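Local coordinates for protein RhCC (Rhodococcus jostii, PDB 4U5R) that probably acts as a cofactor-independent oxygenase built on the tautomerase-superfamily fold, and binds magnesium, at residues 26-31 with 66-71. The protein carries 1 engineered substitution. Sequence-based numbering, arbitrary orientation.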
ATOM      1  N   SER B  26       5.495   1.263 -21.089  1.00 15.26           N
ATOM      2  CA  SER B  26       5.792   2.270 -22.117  1.00 14.41           C
ATOM      3  C   SER B  26       5.624   3.728 -21.623  1.00 13.95           C
ATOM      4  O   SER B  26       6.345   4.619 -22.070  1.00 17.26           O
ATOM      5  CB  SER B  26       4.924   2.029 -23.357  1.00 19.69           C
ATOM      6  OG  SER B  26       3.603   2.506 -23.168  1.00 19.91           O
ATOM      7  N   ILE B  27       4.698   3.970 -20.691  1.00 15.26           N
ATOM      8  CA  ILE B  27       4.592   5.286 -20.055  1.00 14.43           C
ATOM      9  C   ILE B  27       5.940   5.793 -19.542  1.00 16.31           C
ATOM     10  O   ILE B  27       6.350   6.922 -19.829  1.00 21.31           O
ATOM     11  CB  ILE B  27       3.607   5.285 -18.859  1.00 14.95           C
ATOM     12  CG1 ILE B  27       2.193   4.907 -19.309  1.00 18.66           C
ATOM     13  CG2 ILE B  27       3.582   6.653 -18.199  1.00 16.17           C
ATOM     14  CD1 ILE B  27       1.182   4.818 -18.162  1.00 18.51           C
ATOM     15  N   TYR B  28       6.633   4.954 -18.783  1.00 15.27           N
ATOM     16  CA  TYR B  28       7.841   5.403 -18.103  1.00 14.98           C
ATOM     17  C   TYR B  28       9.062   5.383 -19.006  1.00 15.34           C
ATOM     18  O   TYR B  28       9.953   6.218 -18.850  1.00 17.82           O
ATOM     19  CB  TYR B  28       8.092   4.556 -16.860  1.00 15.38           C
ATOM     20  CG  TYR B  28       6.916   4.590 -15.922  1.00 11.23           C
ATOM     21  CD1 TYR B  28       6.750   5.643 -15.026  1.00 15.61           C
ATOM     22  CD2 TYR B  28       5.957   3.580 -15.945  1.00 14.73           C
ATOM     23  CE1 TYR B  28       5.659   5.689 -14.169  1.00 13.23           C
ATOM     24  CE2 TYR B  28       4.863   3.617 -15.093  1.00 15.13           C
ATOM     25  CZ  TYR B  28       4.724   4.666 -14.207  1.00 14.75           C
ATOM     26  OH  TYR B  28       3.642   4.689 -13.357  1.00 14.10           O
ATOM     27  N   VAL B  29       9.096   4.437 -19.943  1.00 16.94           N
ATOM     28  CA  VAL B  29      10.124   4.426 -20.985  1.00 17.83           C
ATOM     29  C   VAL B  29       9.998   5.665 -21.866  1.00 20.84           C
ATOM     30  O   VAL B  29      10.977   6.378 -22.095  1.00 21.27           O
ATOM     31  CB  VAL B  29      10.037   3.176 -21.886  1.00 13.91           C
ATOM     32  CG1 VAL B  29      11.041   3.299 -23.039  1.00 16.93           C
ATOM     33  CG2 VAL B  29      10.306   1.916 -21.101  1.00 16.39           C
ATOM     34  N   ASP B  30       8.786   5.931 -22.343  1.00 22.47           N
ATOM     35  CA  ASP B  30       8.572   7.014 -23.299  1.00 20.57           C
ATOM     36  C   ASP B  30       8.744   8.396 -22.681  1.00 22.25           C
ATOM     37  O   ASP B  30       9.304   9.294 -23.313  1.00 32.94           O
ATOM     38  CB  ASP B  30       7.181   6.911 -23.937  1.00 22.85           C
ATOM     39  CG  ASP B  30       7.053   5.716 -24.856  1.00 24.10           C
ATOM     40  OD1 ASP B  30       8.101   5.120 -25.180  1.00 24.60           O
ATOM     41  OD2 ASP B  30       5.916   5.384 -25.272  1.00 21.73           O
ATOM     42  N   TYR B  31       8.277   8.580 -21.452  1.00 22.52           N
ATOM     43  CA  TYR B  31       8.279   9.919 -20.866  1.00 22.88           C
ATOM     44  C   TYR B  31       9.513  10.244 -20.027  1.00 26.63           C
ATOM     45  O   TYR B  31       9.822  11.417 -19.822  1.00 29.59           O
ATOM     46  CB  TYR B  31       7.014  10.131 -20.025  1.00 25.25           C
ATOM     47  CG  TYR B  31       5.813  10.528 -20.854  1.00 23.03           C
ATOM     48  CD1 TYR B  31       4.995   9.568 -21.434  1.00 24.15           C
ATOM     49  CD2 TYR B  31       5.504  11.867 -21.065  1.00 23.01           C
ATOM     50  CE1 TYR B  31       3.899   9.927 -22.198  1.00 26.91           C
ATOM     51  CE2 TYR B  31       4.407  12.238 -21.828  1.00 26.98           C
ATOM     52  CZ  TYR B  31       3.612  11.263 -22.389  1.00 22.89           C
ATOM     53  OH  TYR B  31       2.523  11.625 -23.148  1.00 30.39           O
ATOM     54  N   LEU B  66      -0.925   2.584  -7.289  1.00 10.86           N
ATOM     55  CA  LEU B  66       0.487   2.511  -7.620  1.00 11.06           C
ATOM     56  C   LEU B  66       1.309   3.430  -6.756  1.00 11.30           C
ATOM     57  O   LEU B  66       0.819   4.468  -6.356  1.00 12.90           O
ATOM     58  CB  LEU B  66       0.679   2.810  -9.109  1.00 14.17           C
ATOM     59  CG  LEU B  66       0.133   4.104  -9.727  1.00 15.53           C
ATOM     60  CD1 LEU B  66       1.105   4.732 -10.716  1.00 14.62           C
ATOM     61  CD2 LEU B  66      -1.214   3.843 -10.379  1.00 14.93           C
ATOM     62  N   ASP B  67       2.526   2.996  -6.409  1.00 10.60           N
ATOM     63  CA  ASP B  67       3.551   3.885  -5.855  1.00 12.33           C
ATOM     64  C   ASP B  67       4.515   4.362  -6.925  1.00 11.16           C
ATOM     65  O   ASP B  67       4.949   3.579  -7.778  1.00 11.37           O
ATOM     66  CB  ASP B  67       4.386   3.191  -4.768  1.00  9.44           C
ATOM     67  CG  ASP B  67       3.595   2.856  -3.507  1.00 12.23           C
ATOM     68  OD1 ASP B  67       2.652   3.574  -3.137  1.00 12.72           O
ATOM     69  OD2 ASP B  67       3.964   1.871  -2.844  1.00 11.33           O
ATOM     70  N   HIS B  68       4.883   5.637  -6.854  1.00 13.12           N
ATOM     71  CA  HIS B  68       5.997   6.159  -7.626  1.00 14.03           C
ATOM     72  C   HIS B  68       7.156   6.357  -6.678  1.00 14.08           C
ATOM     73  O   HIS B  68       6.998   7.017  -5.646  1.00 15.09           O
ATOM     74  CB  HIS B  68       5.631   7.476  -8.296  1.00 13.54           C
ATOM     75  CG  HIS B  68       4.894   7.316  -9.587  1.00 11.94           C
ATOM     76  ND1 HIS B  68       4.552   8.393 -10.372  1.00 14.87           N
ATOM     77  CD2 HIS B  68       4.459   6.213 -10.249  1.00 13.61           C
ATOM     78  CE1 HIS B  68       3.936   7.967 -11.461  1.00 14.18           C
ATOM     79  NE2 HIS B  68       3.865   6.648 -11.410  1.00 13.24           N
ATOM     80  N   ILE B  69       8.302   5.784  -7.036  1.00 14.44           N
ATOM     81  CA  ILE B  69       9.480   5.760  -6.179  1.00 14.92           C
ATOM     82  C   ILE B  69      10.655   6.500  -6.785  1.00 18.57           C
ATOM     83  O   ILE B  69      11.352   7.233  -6.091  1.00 19.14           O
ATOM     84  CB  ILE B  69       9.916   4.315  -5.896  1.00 13.73           C
ATOM     85  CG1 ILE B  69       8.696   3.473  -5.512  1.00 13.08           C
ATOM     86  CG2 ILE B  69      10.985   4.290  -4.808  1.00 14.23           C
ATOM     87  CD1 ILE B  69       8.866   1.961  -5.778  1.00 15.09           C
ATOM     88  N   ALA B  70      10.873   6.304  -8.083  1.00 14.63           N
ATOM     89  CA  ALA B  70      12.082   6.800  -8.732  1.00 17.23           C
ATOM     90  C   ALA B  70      12.011   8.306  -8.978  1.00 20.93           C
ATOM     91  O   ALA B  70      12.999   9.019  -8.797  1.00 29.30           O
ATOM     92  CB  ALA B  70      12.324   6.048 -10.040  1.00 15.82           C
ATOM     93  N   ARG B  71      10.841   8.801  -9.368  1.00 20.62           N
ATOM     94  CA  ARG B  71      10.703  10.216  -9.691  1.00 26.47           C
ATOM     95  C   ARG B  71       9.605  10.876  -8.866  1.00 22.51           C
ATOM     96  O   ARG B  71       8.636  10.226  -8.467  1.00 17.76           O
ATOM     97  CB  ARG B  71      10.395  10.406 -11.182  1.00 19.56           C
ATOM     98  CG  ARG B  71      11.421   9.830 -12.153  1.00 19.45           C
ATOM     99  CD  ARG B  71      12.654  10.715 -12.271  1.00 29.34           C
ATOM    100  NE  ARG B  71      13.401  10.456 -13.503  1.00 25.34           N
ATOM    101  CZ  ARG B  71      14.298   9.486 -13.646  1.00 22.07           C
ATOM    102  NH1 ARG B  71      14.554   8.664 -12.635  1.00 25.11           N
ATOM    103  NH2 ARG B  71      14.932   9.330 -14.802  1.00 21.75           N
TER
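Tyr28 of helix 14-32 and His68 at the end of strand 61-68 meet through one hydrogen bond, Tyr28 OH to His68 NE2 at 2.8 Å, in which either group could be the donor. The phenol suits its place because it is long enough to bring a polar atom from the helix to the histidine. With CB directed at 66-71, CG turned away from its own carbonyl carbon (chi1 -57°) sends the ring across. Histidine suits the other end because imidazole NE2 can either give or accept a proton, matching a hydroxyl that can do both. The hydroxyl meets the imidazole edge near its plane, and NE2 lies at the edge of the phenol ring, also near its plane.

The bond brings the rings close, but obliquely: their planes stand at 81° with centroids 5.4 Å apart, neither stacked nor edge-to-face.

In van der Waals contact, a methyl of Leu66, CD1, lies 3.7 Å from Tyr28 OH; leucine fits here as a bulky group with no polar side-chain atom to compete for the oxygen. Met82 of helix 76-90 touches both Tyr28 and His68. Replacing the imidazole by an alanine is likely to leave the buried phenol hydroxyl without its partner on strand 61-68 and to open a gap against Met82.

The histidine side chain lies about 7 Å from that of Ala106, the engineered residue at the magnesium site, though no magnesium is bound to this chain, and Tyr28 also touches Pro1, the N-terminal proline characteristic of the superfamily.

The indole N-H of Trp3 can only donate, so the hydroxyl accepts it while also meeting NE2: a buried phenol thus has two partners, and either side may supply the Tyr28-His68 proton.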